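Local structure of glucose-6-phosphate 1-dehydrogenase (Kluyveromyces lactis, 7E6I) at residues A[14-18]-A[46-50]; A[227-233]-A[301-307]; A[232-238]-A[311-317]; A[277-282]-A[442-446]. The protein catalyses the NADP+-dependent oxidation of glucose 6-phosphate to 6-phosphogluconolactone, the first and probably rate-limiting step of the oxidative pentose phosphate pathway. All blocks are in the same frame, centred on the assembly; numbering follows the deposited sequence.

In the fold
Interaction 1 comes first along the chain and is complete before the others begin: it joins the ends of the first two parallel strands of the N-terminal Rossmann domain, closing the loop that carries helix 19-34. The other three lie in the C-terminal domain and cross one another. Interaction 2 ties helix 229-232 to the loop between strands 285-291 and 316-321, and interaction 3, about 10 Å away between centres and sharing Phe232 and Asp233, fixes the start of helix 236-254 on the end of that loop. Interaction 4 sets the loop after helix 263-276 on helix 433-451, meeting interaction 3 where Ile238 packs on Phe443 and Leu446.

Interaction 1: residues A[14-18]-A[46-50]; sequences FGASG and GYARS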
loop_
_atom_site.group_PDB
_atom_site.type_symbol
_atom_site.label_atom_id
_atom_site.label_comp_id
_atom_site.label_asym_id
_atom_site.label_seq_id
_atom_site.Cartn_x
_atom_site.Cartn_y
_atom_site.Cartn_z
ATOM N N PHE A 14 -11.174 -7.011 15.630
ATOM C CA PHE A 14 -10.872 -8.415 15.854
ATOM C C PHE A 14 -9.369 -8.654 15.778
ATOM O O PHE A 14 -8.649 -7.990 15.027
ATOM C CB PHE A 14 -11.600 -9.285 14.836
ATOM C CG PHE A 14 -13.050 -9.516 15.170
ATOM C CD1 PHE A 14 -14.014 -8.574 14.840
ATOM C CD2 PHE A 14 -13.451 -10.680 15.807
ATOM C CE1 PHE A 14 -15.352 -8.793 15.145
ATOM C CE2 PHE A 14 -14.780 -10.900 16.111
ATOM C CZ PHE A 14 -15.734 -9.956 15.782
ATOM N N GLY A 15 -8.898 -9.616 16.569
ATOM C CA GLY A 15 -7.472 -9.810 16.720
ATOM C C GLY A 15 -6.832 -8.751 17.585
ATOM O O GLY A 15 -5.653 -8.436 17.400
ATOM N N ALA A 16 -7.583 -8.190 18.535
ATOM C CA ALA A 16 -7.166 -6.957 19.198
ATOM C C ALA A 16 -5.865 -7.093 19.975
ATOM O O ALA A 16 -5.208 -6.083 20.235
ATOM C CB ALA A 16 -8.270 -6.476 20.130
ATOM N N SER A 17 -5.479 -8.301 20.354
ATOM C CA SER A 17 -4.280 -8.517 21.150
ATOM C C SER A 17 -3.012 -8.623 20.312
ATOM O O SER A 17 -1.911 -8.641 20.871
ATOM C CB SER A 17 -4.448 -9.788 21.986
ATOM O OG SER A 17 -4.743 -10.891 21.136
ATOM N N GLY A 18 -3.138 -8.692 18.997
ATOM C CA GLY A 18 -1.988 -8.907 18.153
ATOM C C GLY A 18 -1.189 -7.650 17.886
ATOM O O GLY A 18 -1.575 -6.534 18.232
ATOM N N GLY A 46 -12.349 -4.221 21.426
ATOM C CA GLY A 46 -11.330 -5.147 20.996
ATOM C C GLY A 46 -11.722 -6.569 21.343
ATOM O O GLY A 46 -11.999 -6.877 22.498
ATOM N N TYR A 47 -11.727 -7.437 20.334
ATOM C CA TYR A 47 -12.119 -8.835 20.472
ATOM C C TYR A 47 -10.938 -9.731 20.116
ATOM O O TYR A 47 -10.273 -9.508 19.100
ATOM C CB TYR A 47 -13.330 -9.133 19.565
ATOM C CG TYR A 47 -13.954 -10.519 19.641
ATOM C CD1 TYR A 47 -13.276 -11.641 19.185
ATOM C CD2 TYR A 47 -15.248 -10.693 20.115
ATOM C CE1 TYR A 47 -13.856 -12.899 19.236
ATOM C CE2 TYR A 47 -15.835 -11.947 20.169
ATOM C CZ TYR A 47 -15.139 -13.044 19.728
ATOM O OH TYR A 47 -15.723 -14.292 19.785
ATOM N N ALA A 48 -10.684 -10.740 20.957
ATOM C CA ALA A 48 -9.674 -11.773 20.711
ATOM C C ALA A 48 -9.934 -12.949 21.657
ATOM O O ALA A 48 -10.787 -12.879 22.546
ATOM C CB ALA A 48 -8.248 -11.234 20.874
ATOM N N ARG A 49 -9.198 -14.046 21.438
ATOM C CA ARG A 49 -9.439 -15.269 22.201
ATOM C C ARG A 49 -8.933 -15.155 23.634
ATOM O O ARG A 49 -9.596 -15.627 24.563
ATOM C CB ARG A 49 -8.796 -16.476 21.506
ATOM C CG ARG A 49 -8.993 -16.510 19.978
ATOM C CD ARG A 49 -7.752 -16.979 19.167
ATOM N NE ARG A 49 -6.472 -16.418 19.606
ATOM C CZ ARG A 49 -6.023 -15.175 19.376
ATOM N NH1 ARG A 49 -6.776 -14.291 18.713
ATOM N NH2 ARG A 49 -4.853 -14.774 19.831
ATOM N N SER A 50 -7.767 -14.540 23.834
ATOM C CA SER A 50 -7.190 -14.429 25.169
ATOM C C SER A 50 -8.140 -13.695 26.104
ATOM O O SER A 50 -9.036 -12.961 25.685
ATOM C CB SER A 50 -5.861 -13.675 25.154
ATOM O OG SER A 50 -4.858 -14.382 24.453
#
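Backbone hydrogen bonds hold the two segments together through a single acceptor. Tyr47 O takes the amide of Ala16 (N to O 3.0 Å) in an almost straight N-H...O bond, and also a weak, strongly bent one from Gly15 N at 2.9 Å. A CA-H...O contact from Phe14 CA, 3.5 Å away, brings a third donor to Tyr47 O. Phe14 and Tyr47 form a parallel bridge with their CA atoms 4.8 Å apart; beyond it 14-18 leaves the sheet in a type I turn from Gly15 to Gly18, closed by Gly18 N to Gly15 O at 3.0 Å. This is the beta-alpha-beta start of a Rossmann fold, in which the glycine-rich turn links strand 10-14 to helix 19-34, with Gly18 as N-cap. By similarity, residues 15-18 and Arg49 bind NADP+.

Van der Waals contacts fill the space around the turn. Ala16 CB lies 3.4 Å from Gly46 CA, where a side chain on residue 46 would collide with it, and Ser17 OG rests 3.5 Å from Ala48 CB. The Phe14 and Tyr47 rings share one face of the sheet, Phe14 CE2 to Tyr47 CD1 at 3.5 Å with planes 37° apart, while Tyr47 CB makes a CH-pi contact over the Phe14 ring. Leu124 and helix 126-139 also pack against Phe14, and Tyr47 OH is hydrogen-bonded to Pro90 O.

Interaction 2: residues A[227-233]-A[301-307]; sequences GRGGYFD and YLDDETV
An Asx turn in the loop before strand 316-321 lies against the start of helix 229-232, beside the glucose 6-phosphate pocket. Arg228 is the N-cap, Gly229 to Phe232 are helical, and Phe232 N reaches Arg228 O at 3.1 Å. Opposite, type I turns run from Tyr301 to Asp304 and from Asp304 to Val307. Asp304 OD1 makes the Asx turn, taking Thr306 N at 2.7 Å, and Thr306 OG1 at a very short 2.4 Å; Asp304 OD2 (chi1 t) accepts from Gly227 N at 2.9 Å and Gly229 N at 3.1 Å. Thr306 OG1 (chi1 p) accepts from Gly230 N at 2.9 Å. The CA atoms of Gly230 and Thr306 are 4.7 Å apart. A water bridges Gly227 O and, weakly, Thr306 OG1. Gly229 C meets Val307 CG2 at 3.4 Å; a CB on Gly229 would clash there. Tyr301 OH lies 3.2 Å from Asp233 OD1, which also binds Ser311. Side-chain oxygens of Asp304 and Thr306 thus take up the amides of Gly229 and Gly230 in the helix's first turn, and of Gly227 just before it.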
loop_
_atom_site.group_PDB
_atom_site.type_symbol
_atom_site.label_atom_id
_atom_site.label_comp_id
_atom_site.label_asym_id
_atom_site.label_seq_id
_atom_site.Cartn_x
_atom_site.Cartn_y
_atom_site.Cartn_z
ATOM N N GLY A 227 16.446 -12.904 10.813
ATOM C CA GLY A 227 15.506 -13.327 11.824
ATOM C C GLY A 227 14.292 -13.965 11.193
ATOM O O GLY A 227 13.819 -15.013 11.643
ATOM N N ARG A 228 13.782 -13.352 10.129
ATOM C CA ARG A 228 12.568 -13.837 9.492
ATOM C C ARG A 228 12.837 -14.444 8.121
ATOM O O ARG A 228 11.909 -14.614 7.329
ATOM C CB ARG A 228 11.547 -12.706 9.392
ATOM C CG ARG A 228 11.555 -11.786 10.592
ATOM C CD ARG A 228 10.308 -10.905 10.634
ATOM N NE ARG A 228 9.222 -11.593 11.330
ATOM C CZ ARG A 228 8.260 -12.291 10.723
ATOM N NH1 ARG A 228 8.224 -12.381 9.393
ATOM N NH2 ARG A 228 7.325 -12.895 11.446
ATOM N N GLY A 229 14.079 -14.789 7.827
ATOM C CA GLY A 229 14.373 -15.351 6.521
ATOM C C GLY A 229 13.505 -16.545 6.166
ATOM O O GLY A 229 13.100 -16.711 5.010
ATOM N N GLY A 230 13.208 -17.399 7.151
ATOM C CA GLY A 230 12.458 -18.611 6.861
ATOM C C GLY A 230 11.038 -18.315 6.434
ATOM O O GLY A 230 10.479 -19.001 5.576
ATOM N N TYR A 231 10.439 -17.284 7.022
ATOM C CA TYR A 231 9.116 -16.840 6.600
ATOM C C TYR A 231 9.158 -16.224 5.207
ATOM O O TYR A 231 8.293 -16.499 4.364
ATOM C CB TYR A 231 8.576 -15.825 7.602
ATOM C CG TYR A 231 8.257 -16.414 8.949
ATOM C CD1 TYR A 231 7.376 -17.482 9.071
ATOM C CD2 TYR A 231 8.843 -15.906 10.106
ATOM C CE1 TYR A 231 7.080 -18.026 10.308
ATOM C CE2 TYR A 231 8.558 -16.444 11.345
ATOM C CZ TYR A 231 7.672 -17.501 11.440
ATOM O OH TYR A 231 7.388 -18.043 12.669
ATOM N N PHE A 232 10.150 -15.375 4.952
ATOM C CA PHE A 232 10.220 -14.683 3.678
ATOM C C PHE A 232 10.434 -15.649 2.527
ATOM O O PHE A 232 10.116 -15.311 1.377
ATOM C CB PHE A 232 11.339 -13.648 3.732
ATOM C CG PHE A 232 11.264 -12.605 2.656
ATOM C CD1 PHE A 232 10.394 -11.535 2.766
ATOM C CD2 PHE A 232 12.087 -12.679 1.544
ATOM C CE1 PHE A 232 10.343 -10.557 1.785
ATOM C CE2 PHE A 232 12.028 -11.714 0.557
ATOM C CZ PHE A 232 11.159 -10.652 0.679
ATOM N N ASP A 233 10.929 -16.855 2.821
ATOM C CA ASP A 233 11.373 -17.759 1.768
ATOM C C ASP A 233 10.235 -18.125 0.831
ATOM O O ASP A 233 10.425 -18.201 -0.385
ATOM C CB ASP A 233 11.983 -19.017 2.376
ATOM C CG ASP A 233 12.789 -19.795 1.375
ATOM O OD1 ASP A 233 13.840 -19.266 0.966
ATOM O OD2 ASP A 233 12.372 -20.908 0.977
ATOM N N TYR A 301 21.720 -13.522 2.893
ATOM C CA TYR A 301 20.381 -14.037 3.135
ATOM C C TYR A 301 20.438 -15.471 3.658
ATOM O O TYR A 301 19.637 -15.850 4.524
ATOM C CB TYR A 301 19.544 -13.939 1.856
ATOM C CG TYR A 301 18.182 -14.595 1.960
ATOM C CD1 TYR A 301 17.156 -14.000 2.688
ATOM C CD2 TYR A 301 17.918 -15.800 1.320
ATOM C CE1 TYR A 301 15.916 -14.592 2.785
ATOM C CE2 TYR A 301 16.675 -16.392 1.405
ATOM C CZ TYR A 301 15.677 -15.794 2.143
ATOM O OH TYR A 301 14.437 -16.402 2.245
ATOM N N LEU A 302 21.410 -16.258 3.184
ATOM C CA LEU A 302 21.530 -17.663 3.564
ATOM C C LEU A 302 22.149 -17.857 4.945
ATOM O O LEU A 302 21.911 -18.891 5.576
ATOM C CB LEU A 302 22.348 -18.420 2.514
ATOM C CG LEU A 302 21.785 -18.473 1.084
ATOM C CD1 LEU A 302 22.768 -19.144 0.160
ATOM C CD2 LEU A 302 20.431 -19.181 1.007
ATOM N N ASP A 303 22.935 -16.891 5.431
ATOM C CA ASP A 303 23.442 -16.953 6.798
ATOM C C ASP A 303 22.329 -17.057 7.827
ATOM O O ASP A 303 22.596 -17.432 8.971
ATOM C CB ASP A 303 24.281 -15.718 7.112
ATOM C CG ASP A 303 25.630 -15.749 6.454
ATOM O OD1 ASP A 303 26.024 -16.827 5.964
ATOM O OD2 ASP A 303 26.293 -14.689 6.411
ATOM N N ASP A 304 21.101 -16.693 7.467
ATOM C CA ASP A 304 19.982 -16.815 8.389
ATOM C C ASP A 304 19.799 -18.275 8.785
ATOM O O ASP A 304 19.706 -19.159 7.925
ATOM C CB ASP A 304 18.708 -16.264 7.739
ATOM C CG ASP A 304 17.574 -16.081 8.729
ATOM O OD1 ASP A 304 17.222 -17.063 9.422
ATOM O OD2 ASP A 304 17.016 -14.959 8.809
ATOM N N GLU A 305 19.751 -18.531 10.091
ATOM C CA GLU A 305 19.626 -19.911 10.545
ATOM C C GLU A 305 18.286 -20.528 10.165
ATOM O O GLU A 305 18.166 -21.757 10.173
ATOM C CB GLU A 305 19.838 -19.999 12.060
ATOM C CG GLU A 305 18.576 -19.817 12.895
ATOM C CD GLU A 305 18.880 -19.579 14.373
ATOM O OE1 GLU A 305 18.051 -18.940 15.062
ATOM O OE2 GLU A 305 19.955 -20.028 14.837
ATOM N N THR A 306 17.284 -19.718 9.815
ATOM C CA THR A 306 15.979 -20.255 9.441
ATOM C C THR A 306 15.809 -20.457 7.942
ATOM O O THR A 306 14.729 -20.871 7.520
ATOM C CB THR A 306 14.849 -19.353 9.950
ATOM O OG1 THR A 306 14.987 -18.046 9.379
ATOM C CG2 THR A 306 14.865 -19.254 11.477
ATOM N N VAL A 307 16.837 -20.210 7.134
ATOM C CA VAL A 307 16.768 -20.371 5.680
ATOM C C VAL A 307 17.578 -21.595 5.273
ATOM O O VAL A 307 18.746 -21.725 5.660
ATOM C CB VAL A 307 17.291 -19.119 4.946
ATOM C CG1 VAL A 307 17.210 -19.308 3.440
ATOM C CG2 VAL A 307 16.518 -17.901 5.352
HETATM O O HOH W 1 11.993 -16.988 10.385
#

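Interaction 3: residues A[232-238]-A[311-317]; sequences FDSIGII and SKCVTFA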
loop_
_atom_site.group_PDB
_atom_site.type_symbol
_atom_site.label_atom_id
_atom_site.label_comp_id
_atom_site.label_asym_id
_atom_site.label_seq_id
_atom_site.Cartn_x
_atom_site.Cartn_y
_atom_site.Cartn_z
ATOM N N PHE A 232 10.150 -15.375 4.952
ATOM C CA PHE A 232 10.220 -14.683 3.678
ATOM C C PHE A 232 10.434 -15.649 2.527
ATOM O O PHE A 232 10.116 -15.311 1.377
ATOM C CB PHE A 232 11.339 -13.648 3.732
ATOM C CG PHE A 232 11.264 -12.605 2.656
ATOM C CD1 PHE A 232 10.394 -11.535 2.766
ATOM C CD2 PHE A 232 12.087 -12.679 1.544
ATOM C CE1 PHE A 232 10.343 -10.557 1.785
ATOM C CE2 PHE A 232 12.028 -11.714 0.557
ATOM C CZ PHE A 232 11.159 -10.652 0.679
ATOM N N ASP A 233 10.929 -16.855 2.821
ATOM C CA ASP A 233 11.373 -17.759 1.768
ATOM C C ASP A 233 10.235 -18.125 0.831
ATOM O O ASP A 233 10.425 -18.201 -0.385
ATOM C CB ASP A 233 11.983 -19.017 2.376
ATOM C CG ASP A 233 12.789 -19.795 1.375
ATOM O OD1 ASP A 233 13.840 -19.266 0.966
ATOM O OD2 ASP A 233 12.372 -20.908 0.977
ATOM N N SER A 234 9.051 -18.348 1.369
ATOM C CA SER A 234 7.907 -18.687 0.543
ATOM C C SER A 234 7.193 -17.454 -0.008
ATOM O O SER A 234 6.232 -17.609 -0.773
ATOM C CB SER A 234 6.925 -19.524 1.355
ATOM O OG SER A 234 6.539 -18.815 2.522
ATOM N N ILE A 235 7.623 -16.246 0.376
ATOM C CA ILE A 235 7.010 -14.994 -0.064
ATOM C C ILE A 235 7.783 -14.437 -1.256
ATOM O O ILE A 235 7.296 -14.476 -2.395
ATOM C CB ILE A 235 6.977 -13.949 1.066
ATOM C CG1 ILE A 235 6.258 -14.464 2.316
ATOM C CG2 ILE A 235 6.296 -12.690 0.586
ATOM C CD1 ILE A 235 4.938 -15.091 2.040
ATOM N N GLY A 236 8.982 -13.902 -0.994
ATOM C CA GLY A 236 9.791 -13.235 -1.993
ATOM C C GLY A 236 9.373 -11.787 -2.207
ATOM O O GLY A 236 8.265 -11.371 -1.876
ATOM N N ILE A 237 10.287 -11.008 -2.797
ATOM C CA ILE A 237 10.087 -9.561 -2.851
ATOM C C ILE A 237 8.945 -9.217 -3.784
ATOM O O ILE A 237 8.232 -8.225 -3.572
ATOM C CB ILE A 237 11.390 -8.842 -3.265
ATOM C CG1 ILE A 237 11.318 -7.357 -2.928
ATOM C CG2 ILE A 237 11.679 -9.003 -4.747
ATOM C CD1 ILE A 237 11.211 -7.085 -1.463
ATOM N N ILE A 238 8.739 -10.033 -4.818
ATOM C CA ILE A 238 7.712 -9.738 -5.798
ATOM C C ILE A 238 6.341 -9.809 -5.148
ATOM O O ILE A 238 5.550 -8.867 -5.238
ATOM C CB ILE A 238 7.838 -10.682 -7.004
ATOM C CG1 ILE A 238 9.216 -10.490 -7.637
ATOM C CG2 ILE A 238 6.746 -10.400 -8.011
ATOM C CD1 ILE A 238 9.534 -11.459 -8.709
ATOM N N SER A 311 18.311 -22.095 -0.936
ATOM C CA SER A 311 17.169 -21.229 -1.194
ATOM C C SER A 311 17.385 -20.359 -2.428
ATOM O O SER A 311 18.400 -19.669 -2.547
ATOM C CB SER A 311 16.907 -20.347 0.021
ATOM O OG SER A 311 15.953 -19.356 -0.291
ATOM N N LYS A 312 16.413 -20.372 -3.340
ATOM C CA LYS A 312 16.406 -19.483 -4.493
ATOM C C LYS A 312 15.553 -18.234 -4.263
ATOM O O LYS A 312 15.089 -17.620 -5.234
ATOM C CB LYS A 312 15.911 -20.232 -5.729
ATOM C CG LYS A 312 16.724 -21.464 -6.098
ATOM C CD LYS A 312 16.571 -21.792 -7.591
ATOM C CE LYS A 312 15.123 -22.154 -7.935
ATOM N NZ LYS A 312 14.973 -23.537 -8.496
ATOM N N CYS A 313 15.328 -17.845 -3.006
ATOM C CA CYS A 313 14.410 -16.749 -2.722
ATOM C C CYS A 313 14.932 -15.432 -3.296
ATOM O O CYS A 313 16.104 -15.077 -3.123
ATOM C CB CYS A 313 14.187 -16.609 -1.225
ATOM S SG CYS A 313 12.941 -15.367 -0.824
ATOM N N VAL A 314 14.047 -14.701 -3.963
ATOM C CA VAL A 314 14.384 -13.418 -4.571
ATOM C C VAL A 314 14.169 -12.310 -3.545
ATOM O O VAL A 314 13.044 -12.098 -3.080
ATOM C CB VAL A 314 13.532 -13.174 -5.826
ATOM C CG1 VAL A 314 13.842 -11.846 -6.407
ATOM C CG2 VAL A 314 13.784 -14.251 -6.865
ATOM N N THR A 315 15.234 -11.579 -3.210
ATOM C CA THR A 315 15.111 -10.404 -2.350
ATOM C C THR A 315 15.250 -9.094 -3.124
ATOM O O THR A 315 15.043 -8.015 -2.550
ATOM C CB THR A 315 16.138 -10.464 -1.201
ATOM O OG1 THR A 315 17.465 -10.351 -1.723
ATOM C CG2 THR A 315 16.027 -11.786 -0.456
ATOM N N PHE A 316 15.593 -9.161 -4.410
ATOM C CA PHE A 316 15.588 -8.012 -5.301
ATOM C C PHE A 316 15.042 -8.467 -6.636
ATOM O O PHE A 316 15.498 -9.483 -7.166
ATOM C CB PHE A 316 16.992 -7.424 -5.511
ATOM C CG PHE A 316 17.038 -6.340 -6.556
ATOM C CD1 PHE A 316 17.021 -6.645 -7.909
ATOM C CD2 PHE A 316 17.081 -5.018 -6.183
ATOM C CE1 PHE A 316 17.027 -5.661 -8.848
ATOM C CE2 PHE A 316 17.094 -4.033 -7.127
ATOM C CZ PHE A 316 17.065 -4.358 -8.467
ATOM N N ALA A 317 14.133 -7.682 -7.215
ATOM C CA ALA A 317 13.624 -7.956 -8.554
ATOM C C ALA A 317 13.404 -6.660 -9.316
ATOM O O ALA A 317 12.866 -5.690 -8.775
ATOM C CB ALA A 317 12.305 -8.747 -8.510
#
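Ile237 and Cys313 bury the most surface here, followed by Asp233. The Ile237 side chain (chi1 t) points toward 311-317: Ile237 CG2 packs 3.9 Å from Val314 CG1 and 3.8 Å from Ala317 CB, while Ile237 CG1 is 3.8 Å from Thr315 O. Ile237 N donates to Val314 O at 3.0 Å, so both backbone and side chain of the residue are engaged. One residue on, Ile238 CG1 adds a 3.7 Å contact with Ala317 CB.

Cys313 projects its sulfur into the bend between helix 229-232 and helix 236-254, with SG 3.6 Å from Phe232 O, 3.7 Å from Phe232 CD2 and 4.0 Å from Gly236 CA. The approach to the Phe232 ring is an oblique sulfur-aromatic contact. Gly236, whose positive phi lets the chain turn here, leads into the helix that carries Asp240 of the substrate pocket and His245, the proton acceptor by similarity. The contact therefore sets the beginning of that helix against the start of strand 316-321, an inner strand of the large mixed sheet, where Thr315 and Phe316 form a classic bulge opposite Gly288. The Phe232 side chain comes within about 5 Å of the bound sugar phosphate.

Asp233 OD1 accepts a very short hydrogen bond of 2.5 Å from Ser311 OG, and is 3.5 Å from Cys313 CB. Ser311 OG also accepts from Cys313 N at 3.2 Å, an ST turn.

Interaction 4: residues A[277-282]-A[442-446]; sequences FSPIDH and LFTPL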
loop_
_atom_site.group_PDB
_atom_site.type_symbol
_atom_site.label_atom_id
_atom_site.label_comp_id
_atom_site.label_asym_id
_atom_site.label_seq_id
_atom_site.Cartn_x
_atom_site.Cartn_y
_atom_site.Cartn_z
ATOM N N PHE A 277 -2.443 -4.488 -19.523
ATOM C CA PHE A 277 -1.072 -4.948 -19.366
ATOM C C PHE A 277 -0.841 -6.177 -20.236
ATOM O O PHE A 277 -1.638 -7.119 -20.220
ATOM C CB PHE A 277 -0.802 -5.298 -17.900
ATOM C CG PHE A 277 -0.368 -4.139 -17.056
ATOM C CD1 PHE A 277 -1.245 -3.095 -16.777
ATOM C CD2 PHE A 277 0.906 -4.106 -16.505
ATOM C CE1 PHE A 277 -0.854 -2.049 -15.988
ATOM C CE2 PHE A 277 1.308 -3.050 -15.716
ATOM C CZ PHE A 277 0.428 -2.025 -15.455
ATOM N N SER A 278 0.252 -6.181 -20.988
ATOM C CA SER A 278 0.632 -7.405 -21.665
ATOM C C SER A 278 1.110 -8.412 -20.624
ATOM O O SER A 278 1.454 -8.026 -19.507
ATOM C CB SER A 278 1.734 -7.120 -22.676
ATOM O OG SER A 278 1.188 -6.411 -23.789
ATOM N N PRO A 279 1.128 -9.706 -20.948
ATOM C CA PRO A 279 1.718 -10.673 -20.014
ATOM C C PRO A 279 3.191 -10.370 -19.789
ATOM O O PRO A 279 3.899 -9.933 -20.702
ATOM C CB PRO A 279 1.533 -12.020 -20.722
ATOM C CG PRO A 279 0.459 -11.802 -21.732
ATOM C CD PRO A 279 0.570 -10.362 -22.144
ATOM N N ILE A 280 3.652 -10.607 -18.560
ATOM C CA ILE A 280 5.056 -10.388 -18.247
ATOM C C ILE A 280 5.916 -11.339 -19.063
ATOM O O ILE A 280 5.685 -12.558 -19.094
ATOM C CB ILE A 280 5.293 -10.577 -16.743
ATOM C CG1 ILE A 280 4.394 -9.625 -15.945
ATOM C CG2 ILE A 280 6.773 -10.421 -16.406
ATOM C CD1 ILE A 280 4.314 -9.943 -14.495
ATOM N N ASP A 281 6.912 -10.781 -19.737
ATOM C CA ASP A 281 7.955 -11.566 -20.378
ATOM C C ASP A 281 8.886 -12.100 -19.287
ATOM O O ASP A 281 9.568 -11.320 -18.610
ATOM C CB ASP A 281 8.669 -10.679 -21.393
ATOM C CG ASP A 281 9.883 -11.336 -22.031
ATOM O OD1 ASP A 281 10.096 -12.560 -21.862
ATOM O OD2 ASP A 281 10.616 -10.611 -22.743
ATOM N N HIS A 282 8.916 -13.434 -19.099
ATOM C CA HIS A 282 9.719 -14.018 -18.021
ATOM C C HIS A 282 11.219 -13.854 -18.229
ATOM O O HIS A 282 11.988 -14.098 -17.289
ATOM C CB HIS A 282 9.398 -15.503 -17.849
ATOM C CG HIS A 282 7.958 -15.772 -17.542
ATOM N ND1 HIS A 282 7.407 -17.032 -17.597
ATOM C CD2 HIS A 282 6.955 -14.938 -17.178
ATOM C CE1 HIS A 282 6.123 -16.964 -17.289
ATOM N NE2 HIS A 282 5.826 -15.708 -17.020
ATOM N N LEU A 442 -1.965 -11.455 -13.649
ATOM C CA LEU A 442 -0.764 -10.883 -14.241
ATOM C C LEU A 442 0.506 -11.488 -13.644
ATOM O O LEU A 442 1.436 -11.841 -14.378
ATOM C CB LEU A 442 -0.783 -9.363 -14.051
ATOM C CG LEU A 442 0.435 -8.601 -14.562
ATOM C CD1 LEU A 442 0.604 -8.833 -16.059
ATOM C CD2 LEU A 442 0.346 -7.109 -14.256
ATOM N N PHE A 443 0.561 -11.628 -12.319
ATOM C CA PHE A 443 1.794 -12.015 -11.649
ATOM C C PHE A 443 1.943 -13.517 -11.448
ATOM O O PHE A 443 3.069 -13.994 -11.249
ATOM C CB PHE A 443 1.884 -11.340 -10.287
ATOM C CG PHE A 443 2.459 -9.985 -10.340
ATOM C CD1 PHE A 443 1.668 -8.898 -10.673
ATOM C CD2 PHE A 443 3.803 -9.782 -10.096
ATOM C CE1 PHE A 443 2.226 -7.616 -10.741
ATOM C CE2 PHE A 443 4.358 -8.510 -10.163
ATOM C CZ PHE A 443 3.579 -7.432 -10.491
ATOM N N THR A 444 0.850 -14.272 -11.456
ATOM C CA THR A 444 0.972 -15.695 -11.157
ATOM C C THR A 444 1.888 -16.420 -12.136
ATOM O O THR A 444 2.763 -17.175 -11.678
ATOM C CB THR A 444 -0.417 -16.335 -11.097
ATOM O OG1 THR A 444 -1.066 -15.934 -9.880
ATOM C CG2 THR A 444 -0.294 -17.851 -11.139
ATOM N N PRO A 445 1.787 -16.230 -13.455
ATOM C CA PRO A 445 2.725 -16.937 -14.345
ATOM C C PRO A 445 4.184 -16.635 -14.039
ATOM O O PRO A 445 5.006 -17.553 -14.029
ATOM C CB PRO A 445 2.313 -16.456 -15.740
ATOM C CG PRO A 445 0.894 -16.028 -15.590
ATOM C CD PRO A 445 0.846 -15.395 -14.227
ATOM N N LEU A 446 4.537 -15.376 -13.777
ATOM C CA LEU A 446 5.915 -15.099 -13.389
ATOM C C LEU A 446 6.275 -15.844 -12.112
ATOM O O LEU A 446 7.357 -16.435 -12.014
ATOM C CB LEU A 446 6.128 -13.601 -13.206
ATOM C CG LEU A 446 7.504 -13.249 -12.624
ATOM C CD1 LEU A 446 8.617 -13.719 -13.548
ATOM C CD2 LEU A 446 7.650 -11.758 -12.362
HETATM O O HOH W 2 1.569 -12.122 -17.231
#
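An extended, irregular run of chain, 277-282, passes beside one turn of helix 433-451; the closest CA pair is His282 and Leu446 at 6.1 Å. The helix is kinked here, where Pro445 has no amide hydrogen to give. A water joins the two backbones, accepting from Ile280 N and donating to Leu442 O, each at 2.9 Å. Ile280 and Leu442 bury the largest areas. Ile280 points toward the helix, with CD1 3.4 Å from Leu442 O, 4.3 Å from Leu446 CB and over one face of the Phe443 ring, while Ile280 CG1 is 3.9 Å from Leu442 CD1. Leu442 CD2 meets Phe277 CD2 at 3.8 Å. At the other end His282 CE1 approaches Pro445 O at 3.5 Å, and its ring stacks on Tyr449. Ile319 and Phe321 of strand 316-321 and Ile285 of strand 285-291 pack on Ile280, while Phe277 and Phe443 reach helix 236-254, so the loop and helix 433-451 meet against both sheet and helix.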